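Local atomic coordinates of putative transcriptional regulator (Methanosarcina mazei, PDB entry 3R0A), a protein that is of uncharacterised function but probably regulates transcription by binding DNA as a dimer, through a winged helix-turn-helix type domain. Residues E68-Q76 and Y86-I96; E15-N23 and I99-W107. All coordinates share one frame; numbering follows the deposited sequence.

Interaction 1 (E68-Q76 and Y86-I96)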
loop_
_atom_site.group_PDB
_atom_site.type_symbol
_atom_site.label_atom_id
_atom_site.label_comp_id
_atom_site.label_asym_id
_atom_site.label_seq_id
_atom_site.Cartn_x
_atom_site.Cartn_y
_atom_site.Cartn_z
ATOM N N GLU B 68 18.263 -5.914 16.340
ATOM C CA GLU B 68 16.978 -5.749 17.068
ATOM C C GLU B 68 15.779 -6.027 16.165
ATOM O O GLU B 68 14.722 -6.450 16.642
ATOM C CB GLU B 68 16.841 -4.352 17.710
ATOM C CG GLU B 68 17.663 -4.175 19.011
ATOM C CD GLU B 68 17.728 -2.718 19.540
ATOM O OE1 GLU B 68 17.923 -1.756 18.752
ATOM O OE2 GLU B 68 17.603 -2.540 20.776
ATOM N N LYS B 69 15.941 -5.788 14.860
ATOM C CA LYS B 69 14.867 -5.985 13.902
ATOM C C LYS B 69 14.883 -7.376 13.286
ATOM O O LYS B 69 14.081 -7.664 12.401
ATOM C CB LYS B 69 14.912 -4.910 12.821
ATOM C CG LYS B 69 14.452 -3.560 13.346
ATOM C CD LYS B 69 14.257 -2.555 12.266
ATOM C CE LYS B 69 13.873 -1.198 12.851
ATOM N NZ LYS B 69 12.390 -1.108 13.103
ATOM N N GLU B 70 15.795 -8.226 13.771
ATOM C CA GLU B 70 15.942 -9.632 13.347
ATOM C C GLU B 70 16.413 -9.805 11.911
ATOM O O GLU B 70 16.167 -10.835 11.282
ATOM C CB GLU B 70 14.686 -10.472 13.595
ATOM C CG GLU B 70 13.821 -10.021 14.771
ATOM C CD GLU B 70 14.090 -10.728 16.080
ATOM O OE1 GLU B 70 15.129 -11.422 16.205
ATOM O OE2 GLU B 70 13.236 -10.567 17.001
ATOM N N ILE B 71 17.098 -8.795 11.391
ATOM C CA ILE B 71 17.713 -8.903 10.061
ATOM C C ILE B 71 19.090 -9.603 10.159
ATOM O O ILE B 71 19.603 -10.140 9.165
ATOM C CB ILE B 71 17.948 -7.523 9.440
ATOM C CG1 ILE B 71 16.637 -6.729 9.294
ATOM C CG2 ILE B 71 18.807 -7.647 8.147
ATOM C CD1 ILE B 71 15.386 -7.520 8.821
ATOM N N LEU B 72 19.675 -9.594 11.357
ATOM C CA LEU B 72 21.063 -9.985 11.527
ATOM C C LEU B 72 21.113 -11.016 12.642
ATOM O O LEU B 72 20.457 -10.860 13.660
ATOM C CB LEU B 72 21.871 -8.755 11.921
ATOM C CG LEU B 72 23.090 -8.281 11.164
ATOM C CD1 LEU B 72 22.984 -8.243 9.594
ATOM C CD2 LEU B 72 23.479 -6.916 11.708
ATOM N N GLN B 73 21.848 -12.093 12.407
ATOM C CA GLN B 73 22.229 -13.047 13.438
ATOM C C GLN B 73 23.490 -12.534 14.137
ATOM O O GLN B 73 24.375 -11.970 13.485
ATOM C CB GLN B 73 22.520 -14.408 12.775
ATOM C CG GLN B 73 22.902 -15.541 13.731
ATOM C CD GLN B 73 22.911 -16.926 13.059
ATOM O OE1 GLN B 73 22.656 -17.063 11.856
ATOM N NE2 GLN B 73 23.208 -17.953 13.845
ATOM N N ARG B 74 23.580 -12.757 15.445
ATOM C CA ARG B 74 24.750 -12.314 16.207
ATOM C C ARG B 74 25.431 -13.451 16.970
ATOM O O ARG B 74 24.811 -14.125 17.769
ATOM C CB ARG B 74 24.377 -11.170 17.190
ATOM C CG ARG B 74 25.590 -10.546 17.921
ATOM C CD ARG B 74 25.166 -9.571 19.017
ATOM N NE ARG B 74 24.563 -10.255 20.153
ATOM C CZ ARG B 74 23.872 -9.652 21.113
ATOM N NH1 ARG B 74 23.698 -8.327 21.093
ATOM N NH2 ARG B 74 23.347 -10.363 22.100
ATOM N N SER B 75 26.725 -13.623 16.734
ATOM C CA SER B 75 27.549 -14.543 17.528
ATOM C C SER B 75 28.708 -13.816 18.237
ATOM O O SER B 75 28.766 -12.585 18.232
ATOM C CB SER B 75 28.079 -15.678 16.639
ATOM O OG SER B 75 28.707 -16.673 17.421
ATOM N N GLN B 76 29.618 -14.592 18.847
ATOM C CA GLN B 76 30.789 -14.068 19.592
ATOM C C GLN B 76 32.077 -14.720 19.161
ATOM O O GLN B 76 32.154 -15.943 19.116
ATOM C CB GLN B 76 30.674 -14.461 21.035
ATOM C CG GLN B 76 30.070 -13.504 21.964
ATOM C CD GLN B 76 29.974 -14.126 23.309
ATOM O OE1 GLN B 76 28.887 -14.353 23.800
ATOM N NE2 GLN B 76 31.117 -14.450 23.912
ATOM N N TYR B 86 31.388 -9.044 19.311
ATOM C CA TYR B 86 30.180 -9.546 18.656
ATOM C C TYR B 86 30.468 -9.661 17.192
ATOM O O TYR B 86 31.092 -8.791 16.611
ATOM C CB TYR B 86 29.006 -8.606 18.830
ATOM C CG TYR B 86 28.375 -8.581 20.198
ATOM C CD1 TYR B 86 27.859 -9.751 20.791
ATOM C CD2 TYR B 86 28.258 -7.380 20.894
ATOM C CE1 TYR B 86 27.271 -9.712 22.032
ATOM C CE2 TYR B 86 27.663 -7.333 22.142
ATOM C CZ TYR B 86 27.178 -8.487 22.704
ATOM O OH TYR B 86 26.591 -8.405 23.966
ATOM N N ILE B 87 30.056 -10.756 16.594
ATOM C CA ILE B 87 30.084 -10.856 15.121
ATOM C C ILE B 87 28.687 -11.154 14.565
ATOM O O ILE B 87 27.900 -11.822 15.227
ATOM C CB ILE B 87 31.105 -11.896 14.606
ATOM C CG1 ILE B 87 30.983 -13.206 15.391
ATOM C CG2 ILE B 87 32.533 -11.289 14.606
ATOM C CD1 ILE B 87 31.773 -14.397 14.760
ATOM N N TYR B 88 28.407 -10.676 13.350
ATOM C CA TYR B 88 27.054 -10.739 12.771
ATOM C C TYR B 88 27.002 -11.423 11.430
ATOM O O TYR B 88 27.916 -11.288 10.621
ATOM C CB TYR B 88 26.472 -9.330 12.636
ATOM C CG TYR B 88 26.519 -8.558 13.924
ATOM C CD1 TYR B 88 25.414 -8.539 14.775
ATOM C CD2 TYR B 88 27.678 -7.855 14.310
ATOM C CE1 TYR B 88 25.442 -7.832 15.954
ATOM C CE2 TYR B 88 27.720 -7.164 15.510
ATOM C CZ TYR B 88 26.591 -7.160 16.321
ATOM O OH TYR B 88 26.573 -6.478 17.506
ATOM N N LYS B 89 25.938 -12.179 11.198
ATOM C CA LYS B 89 25.715 -12.786 9.869
ATOM C C LYS B 89 24.271 -12.523 9.409
ATOM O O LYS B 89 23.319 -12.717 10.154
ATOM C CB LYS B 89 26.092 -14.284 9.845
ATOM C CG LYS B 89 26.157 -14.935 8.453
ATOM C CD LYS B 89 25.014 -15.933 8.196
ATOM C CE LYS B 89 25.374 -17.353 8.630
ATOM N NZ LYS B 89 25.822 -18.148 7.447
ATOM N N ILE B 90 24.127 -12.029 8.186
ATOM C CA ILE B 90 22.791 -11.690 7.687
ATOM C C ILE B 90 21.963 -12.971 7.552
ATOM O O ILE B 90 22.474 -13.976 7.093
ATOM C CB ILE B 90 22.851 -10.849 6.380
ATOM C CG1 ILE B 90 21.491 -10.187 6.111
ATOM C CG2 ILE B 90 23.433 -11.672 5.165
ATOM C CD1 ILE B 90 21.603 -8.802 5.558
ATOM N N TYR B 91 20.718 -12.953 8.026
ATOM C CA TYR B 91 19.804 -14.067 7.776
ATOM C C TYR B 91 19.495 -14.263 6.282
ATOM O O TYR B 91 19.787 -13.402 5.461
ATOM C CB TYR B 91 18.505 -13.868 8.540
ATOM C CG TYR B 91 18.578 -14.178 10.020
ATOM C CD1 TYR B 91 18.988 -15.429 10.480
ATOM C CD2 TYR B 91 18.203 -13.219 10.959
ATOM C CE1 TYR B 91 19.029 -15.698 11.842
ATOM C CE2 TYR B 91 18.241 -13.473 12.313
ATOM C CZ TYR B 91 18.653 -14.710 12.753
ATOM O OH TYR B 91 18.691 -14.949 14.111
ATOM N N SER B 92 18.926 -15.418 5.936
ATOM C CA SER B 92 18.541 -15.733 4.546
ATOM C C SER B 92 17.647 -14.657 3.920
ATOM O O SER B 92 16.923 -13.930 4.618
ATOM C CB SER B 92 17.795 -17.059 4.503
ATOM O OG SER B 92 16.625 -16.968 5.307
ATOM N N LYS B 93 17.695 -14.576 2.593
ATOM C CA LYS B 93 16.863 -13.652 1.816
ATOM C C LYS B 93 15.349 -13.836 2.097
ATOM O O LYS B 93 14.509 -13.068 1.601
ATOM C CB LYS B 93 17.166 -13.833 0.320
ATOM C CG LYS B 93 18.644 -13.591 -0.091
ATOM C CD LYS B 93 19.553 -14.815 0.179
ATOM C CE LYS B 93 20.986 -14.596 -0.320
ATOM N NZ LYS B 93 21.158 -14.952 -1.784
ATOM N N ASN B 94 15.026 -14.810 2.947
ATOM C CA ASN B 94 13.681 -15.352 3.073
ATOM C C ASN B 94 13.063 -15.196 4.449
ATOM O O ASN B 94 11.838 -15.032 4.590
ATOM C CB ASN B 94 13.724 -16.847 2.739
ATOM C CG ASN B 94 12.505 -17.302 2.006
ATOM O OD1 ASN B 94 12.365 -17.058 0.801
ATOM N ND2 ASN B 94 11.598 -17.959 2.725
ATOM N N GLN B 95 13.907 -15.296 5.470
ATOM C CA GLN B 95 13.489 -14.975 6.824
ATOM C C GLN B 95 13.097 -13.495 6.826
ATOM O O GLN B 95 12.314 -13.038 7.657
ATOM C CB GLN B 95 14.648 -15.213 7.798
ATOM C CG GLN B 95 15.065 -16.687 8.001
ATOM C CD GLN B 95 16.024 -16.879 9.189
ATOM O OE1 GLN B 95 16.951 -17.696 9.135
ATOM N NE2 GLN B 95 15.799 -16.120 10.261
ATOM N N ILE B 96 13.639 -12.784 5.843
ATOM C CA ILE B 96 13.626 -11.349 5.777
ATOM C C ILE B 96 12.439 -10.871 4.937
ATOM O O ILE B 96 11.741 -9.917 5.310
ATOM C CB ILE B 96 15.004 -10.855 5.246
ATOM C CG1 ILE B 96 16.043 -10.960 6.385
ATOM C CG2 ILE B 96 14.930 -9.452 4.650
ATOM C CD1 ILE B 96 17.497 -10.904 5.933
HETATM O O HOH W 1 24.571 -6.319 19.244
#
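Glu70 meets the Tyr91 ring at its rim: the Glu70 carbonyl O lies near the ring plane, 3.2 Å from Tyr91 CD2. Glu70 itself ends the preceding helix with a Schellman motif. Ile71 follows and accepts a backbone bond from Tyr91 N. The Ile71 side chain lies beside that of Ile90, with Ile71 CG2 4.0 Å from Ile90 CD1. It crosses Ile96 at about a right angle. Leu72 is buried, on the same face as Tyr88 and Ile90. Its CG touches Tyr88 CB at 3.8 Å and CD1 reaches Ile90. Phe35 of helix 26-37 packs on Leu72, Tyr88 and Ile90, and Val63 of helix 56-68 on Leu72 and Tyr88. Gln73 turns to the other face. It forms a reciprocal pair of 2.8 Å bonds, Gln73 N to Lys89 O and Lys89 N to Gln73 O. Gln73 CB lies over one face of the Tyr91 ring, a CH-pi contact. Gln95 NE2 is on the opposite face. Arg74 runs its CG and CD along Tyr88, then bends at chi3 (70°), which lays the guanidinium flat on Tyr86. The planes are 18° apart and CZ sits 4.1 Å from the Tyr86 ring centroid, an off-centre cation-pi stack. A water joins Arg74 NH1 to Tyr88 OH. Ser75 pairs with Ile87 through two backbone bonds, and Ser75 O also lies at the Tyr86 ring edge. The two strands form an antiparallel beta hairpin directly after helix 56-68, consistent with the wing of a winged helix-turn-helix domain.

Interaction 2 (E15-N23 and I99-W107)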
loop_
_atom_site.group_PDB
_atom_site.type_symbol
_atom_site.label_atom_id
_atom_site.label_comp_id
_atom_site.label_asym_id
_atom_site.label_seq_id
_atom_site.Cartn_x
_atom_site.Cartn_y
_atom_site.Cartn_z
ATOM N N GLU B 15 13.765 0.873 -2.816
ATOM C CA GLU B 15 14.659 0.873 -1.663
ATOM C C GLU B 15 14.234 1.892 -0.637
ATOM O O GLU B 15 14.484 1.699 0.536
ATOM C CB GLU B 15 16.125 1.022 -2.081
ATOM C CG GLU B 15 16.655 -0.297 -2.667
ATOM C CD GLU B 15 18.177 -0.322 -2.904
ATOM O OE1 GLU B 15 18.844 0.759 -2.907
ATOM O OE2 GLU B 15 18.698 -1.452 -3.075
ATOM N N ASP B 16 13.584 2.966 -1.097
ATOM C CA ASP B 16 12.801 3.833 -0.222
ATOM C C ASP B 16 11.700 3.034 0.516
ATOM O O ASP B 16 11.381 3.314 1.673
ATOM C CB ASP B 16 12.190 4.976 -1.026
ATOM C CG ASP B 16 13.180 6.097 -1.284
ATOM O OD1 ASP B 16 14.385 5.940 -0.945
ATOM O OD2 ASP B 16 12.761 7.159 -1.821
ATOM N N VAL B 17 11.147 2.028 -0.141
ATOM C CA VAL B 17 10.081 1.253 0.462
ATOM C C VAL B 17 10.628 0.370 1.572
ATOM O O VAL B 17 10.019 0.223 2.647
ATOM C CB VAL B 17 9.333 0.400 -0.587
ATOM C CG1 VAL B 17 8.477 -0.657 0.065
ATOM C CG2 VAL B 17 8.468 1.299 -1.448
ATOM N N ILE B 18 11.781 -0.223 1.289
ATOM C CA ILE B 18 12.504 -1.023 2.245
ATOM C C ILE B 18 13.027 -0.141 3.356
ATOM O O ILE B 18 12.953 -0.534 4.512
ATOM C CB ILE B 18 13.668 -1.827 1.583
ATOM C CG1 ILE B 18 13.082 -2.913 0.665
ATOM C CG2 ILE B 18 14.602 -2.456 2.671
ATOM C CD1 ILE B 18 14.134 -3.798 0.032
ATOM N N LYS B 19 13.539 1.044 3.044
ATOM C CA LYS B 19 13.912 1.928 4.152
ATOM C C LYS B 19 12.733 2.316 5.056
ATOM O O LYS B 19 12.899 2.392 6.275
ATOM C CB LYS B 19 14.731 3.126 3.703
ATOM C CG LYS B 19 16.167 2.697 3.273
ATOM C CD LYS B 19 17.108 3.890 3.059
ATOM C CE LYS B 19 16.632 4.872 1.983
ATOM N NZ LYS B 19 17.222 6.242 2.328
ATOM N N CYS B 20 11.548 2.472 4.463
ATOM C CA CYS B 20 10.320 2.796 5.202
ATOM C C CYS B 20 9.941 1.671 6.138
ATOM O O CYS B 20 9.684 1.878 7.311
ATOM C CB CYS B 20 9.154 3.046 4.243
ATOM S SG CYS B 20 7.629 3.631 5.016
ATOM N N ALA B 21 9.917 0.470 5.598
ATOM C CA ALA B 21 9.395 -0.648 6.306
ATOM C C ALA B 21 10.280 -1.001 7.529
ATOM O O ALA B 21 9.780 -1.322 8.623
ATOM C CB ALA B 21 9.239 -1.806 5.356
ATOM N N LEU B 22 11.583 -0.872 7.352
ATOM C CA LEU B 22 12.529 -1.351 8.317
ATOM C C LEU B 22 13.111 -0.153 9.061
ATOM O O LEU B 22 13.986 -0.307 9.921
ATOM C CB LEU B 22 13.619 -2.166 7.591
ATOM C CG LEU B 22 13.202 -3.501 6.955
ATOM C CD1 LEU B 22 14.382 -4.174 6.297
ATOM C CD2 LEU B 22 12.603 -4.430 7.989
ATOM N N ASN B 23 12.619 1.032 8.713
ATOM C CA ASN B 23 13.041 2.285 9.329
ATOM C C ASN B 23 14.544 2.474 9.289
ATOM O O ASN B 23 15.179 2.694 10.318
ATOM C CB ASN B 23 12.529 2.395 10.770
ATOM C CG ASN B 23 12.663 3.793 11.308
ATOM O OD1 ASN B 23 12.529 4.791 10.554
ATOM N ND2 ASN B 23 12.976 3.894 12.601
ATOM N N ILE B 99 9.639 -10.706 7.016
ATOM C CA ILE B 99 9.637 -9.553 7.943
ATOM C C ILE B 99 9.025 -8.369 7.239
ATOM O O ILE B 99 8.126 -7.709 7.747
ATOM C CB ILE B 99 11.070 -9.104 8.399
ATOM C CG1 ILE B 99 11.912 -10.276 8.933
ATOM C CG2 ILE B 99 10.984 -7.905 9.396
ATOM C CD1 ILE B 99 11.523 -10.806 10.318
ATOM N N ILE B 100 9.561 -8.094 6.068
ATOM C CA ILE B 100 9.108 -7.007 5.223
ATOM C C ILE B 100 7.616 -7.141 4.820
ATOM O O ILE B 100 6.860 -6.153 4.891
ATOM C CB ILE B 100 10.082 -6.846 4.018
ATOM C CG1 ILE B 100 11.430 -6.304 4.528
ATOM C CG2 ILE B 100 9.508 -5.937 2.939
ATOM C CD1 ILE B 100 12.518 -6.207 3.510
ATOM N N GLN B 101 7.187 -8.352 4.458
ATOM C CA GLN B 101 5.807 -8.558 4.005
ATOM C C GLN B 101 4.811 -8.450 5.121
ATOM O O GLN B 101 3.702 -7.936 4.923
ATOM C CB GLN B 101 5.616 -9.879 3.265
ATOM C CG GLN B 101 4.262 -9.956 2.512
ATOM C CD GLN B 101 4.095 -8.890 1.429
ATOM O OE1 GLN B 101 5.073 -8.361 0.868
ATOM N NE2 GLN B 101 2.835 -8.573 1.117
ATOM N N LYS B 102 5.207 -8.906 6.307
ATOM C CA LYS B 102 4.374 -8.732 7.475
ATOM C C LYS B 102 4.065 -7.253 7.605
ATOM O O LYS B 102 2.919 -6.866 7.812
ATOM C CB LYS B 102 5.069 -9.262 8.734
ATOM C CG LYS B 102 4.118 -9.983 9.713
ATOM C CD LYS B 102 3.982 -11.470 9.326
ATOM C CE LYS B 102 4.836 -12.360 10.277
ATOM N NZ LYS B 102 5.258 -13.614 9.526
ATOM N N ILE B 103 5.101 -6.441 7.436
ATOM C CA ILE B 103 5.016 -4.987 7.551
ATOM C C ILE B 103 4.185 -4.305 6.431
ATOM O O ILE B 103 3.330 -3.450 6.717
ATOM C CB ILE B 103 6.432 -4.377 7.623
ATOM C CG1 ILE B 103 7.139 -4.845 8.913
ATOM C CG2 ILE B 103 6.365 -2.868 7.568
ATOM C CD1 ILE B 103 8.644 -4.582 8.952
ATOM N N VAL B 104 4.451 -4.656 5.176
ATOM C CA VAL B 104 3.598 -4.246 4.053
ATOM C C VAL B 104 2.151 -4.696 4.284
ATOM O O VAL B 104 1.222 -3.955 4.050
ATOM C CB VAL B 104 4.065 -4.870 2.711
ATOM C CG1 VAL B 104 3.025 -4.614 1.606
ATOM C CG2 VAL B 104 5.442 -4.320 2.291
ATOM N N GLN B 105 1.965 -5.923 4.747
ATOM C CA GLN B 105 0.619 -6.391 4.990
ATOM C C GLN B 105 -0.113 -5.436 5.959
ATOM O O GLN B 105 -1.275 -5.041 5.706
ATOM C CB GLN B 105 0.643 -7.845 5.516
ATOM C CG GLN B 105 -0.721 -8.512 5.643
ATOM C CD GLN B 105 -1.552 -8.302 4.388
ATOM O OE1 GLN B 105 -1.051 -8.518 3.276
ATOM N NE2 GLN B 105 -2.805 -7.823 4.557
ATOM N N SER B 106 0.563 -5.070 7.063
ATOM C CA SER B 106 -0.055 -4.201 8.087
ATOM C C SER B 106 -0.384 -2.823 7.552
ATOM O O SER B 106 -1.359 -2.216 7.981
ATOM C CB SER B 106 0.767 -4.121 9.384
ATOM O OG SER B 106 1.875 -3.240 9.244
ATOM N N TRP B 107 0.402 -2.342 6.591
ATOM C CA TRP B 107 0.103 -1.067 5.914
ATOM C C TRP B 107 -1.220 -1.192 5.176
ATOM O O TRP B 107 -2.076 -0.297 5.237
ATOM C CB TRP B 107 1.167 -0.744 4.882
ATOM C CG TRP B 107 2.538 -0.429 5.398
ATOM C CD1 TRP B 107 2.900 -0.143 6.695
ATOM C CD2 TRP B 107 3.728 -0.311 4.614
ATOM N NE1 TRP B 107 4.245 0.112 6.764
ATOM C CE2 TRP B 107 4.779 0.024 5.499
ATOM C CE3 TRP B 107 4.005 -0.440 3.247
ATOM C CZ2 TRP B 107 6.093 0.219 5.062
ATOM C CZ3 TRP B 107 5.322 -0.262 2.810
ATOM C CH2 TRP B 107 6.343 0.091 3.719
#
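Leu22 packs against three isoleucines of segment 99-107 and crosses each at about a right angle. Its CD1 meets Ile100 CD1 at 3.9 Å. Its CD2 touches Ile103 CD1 and Ile99 CG2, both at 4.1 Å. CG stands anti to the carbonyl carbon (chi1 -68°), which carries both methyls across to the other helix. An alanine here would remove both methyl branches and is likely to open a gap against Ile100 and Ile103. The tight part continues at Ala21. Its CB touches both Ile103 CG2 and Trp107 CZ2, each at 3.8 Å. Trp107 CZ2 also comes within 3.6 Å of Ala21 CA. Val17 O lies at the edge of that indole. Cys20 SG approaches Trp107 CZ2 obliquely at 3.7 Å, a sulfur-aromatic contact, and is disulfide-bonded to Cys9 of the second subunit. Phe7 of that subunit meets Trp107 edge-to-face. Ile18 CG2 makes a longer contact with Ile100 CD1, still inside the buried part.

The looser side is at the start of segment 99-107, where Ile99 is partly exposed and gives only its CG2. No hydrogen bond links the segments. The axes of 15-22 and 99-107 pass 9.8 Å apart at 86°, close to perpendicular. This is apolar helix-helix packing at a dimer interface, where the N-terminal helix sits across the long C-terminal helix and the second subunit covers part of the contact.

How the interactions relate
Interaction 1 is nested along the chain inside the loop closed by interaction 2. Segment 15-23 comes first, then the hairpin of 68-76 and 86-96, then 99-107. The two centres are about 17 Å apart. Both use helix 93-119: its first turn borders the hairpin, and the following turns carry helix 14-22. The contacts also meet directly, with Lys69 CE 3.1 Å from Leu22 O and Ile71 CD1 4.2 Å from Leu22 CD2. All four segments belong to the DnaD N-terminal domain. The second subunit touches interaction 2 but not interaction 1. The long helix therefore joins the probable wing to the dimer interface.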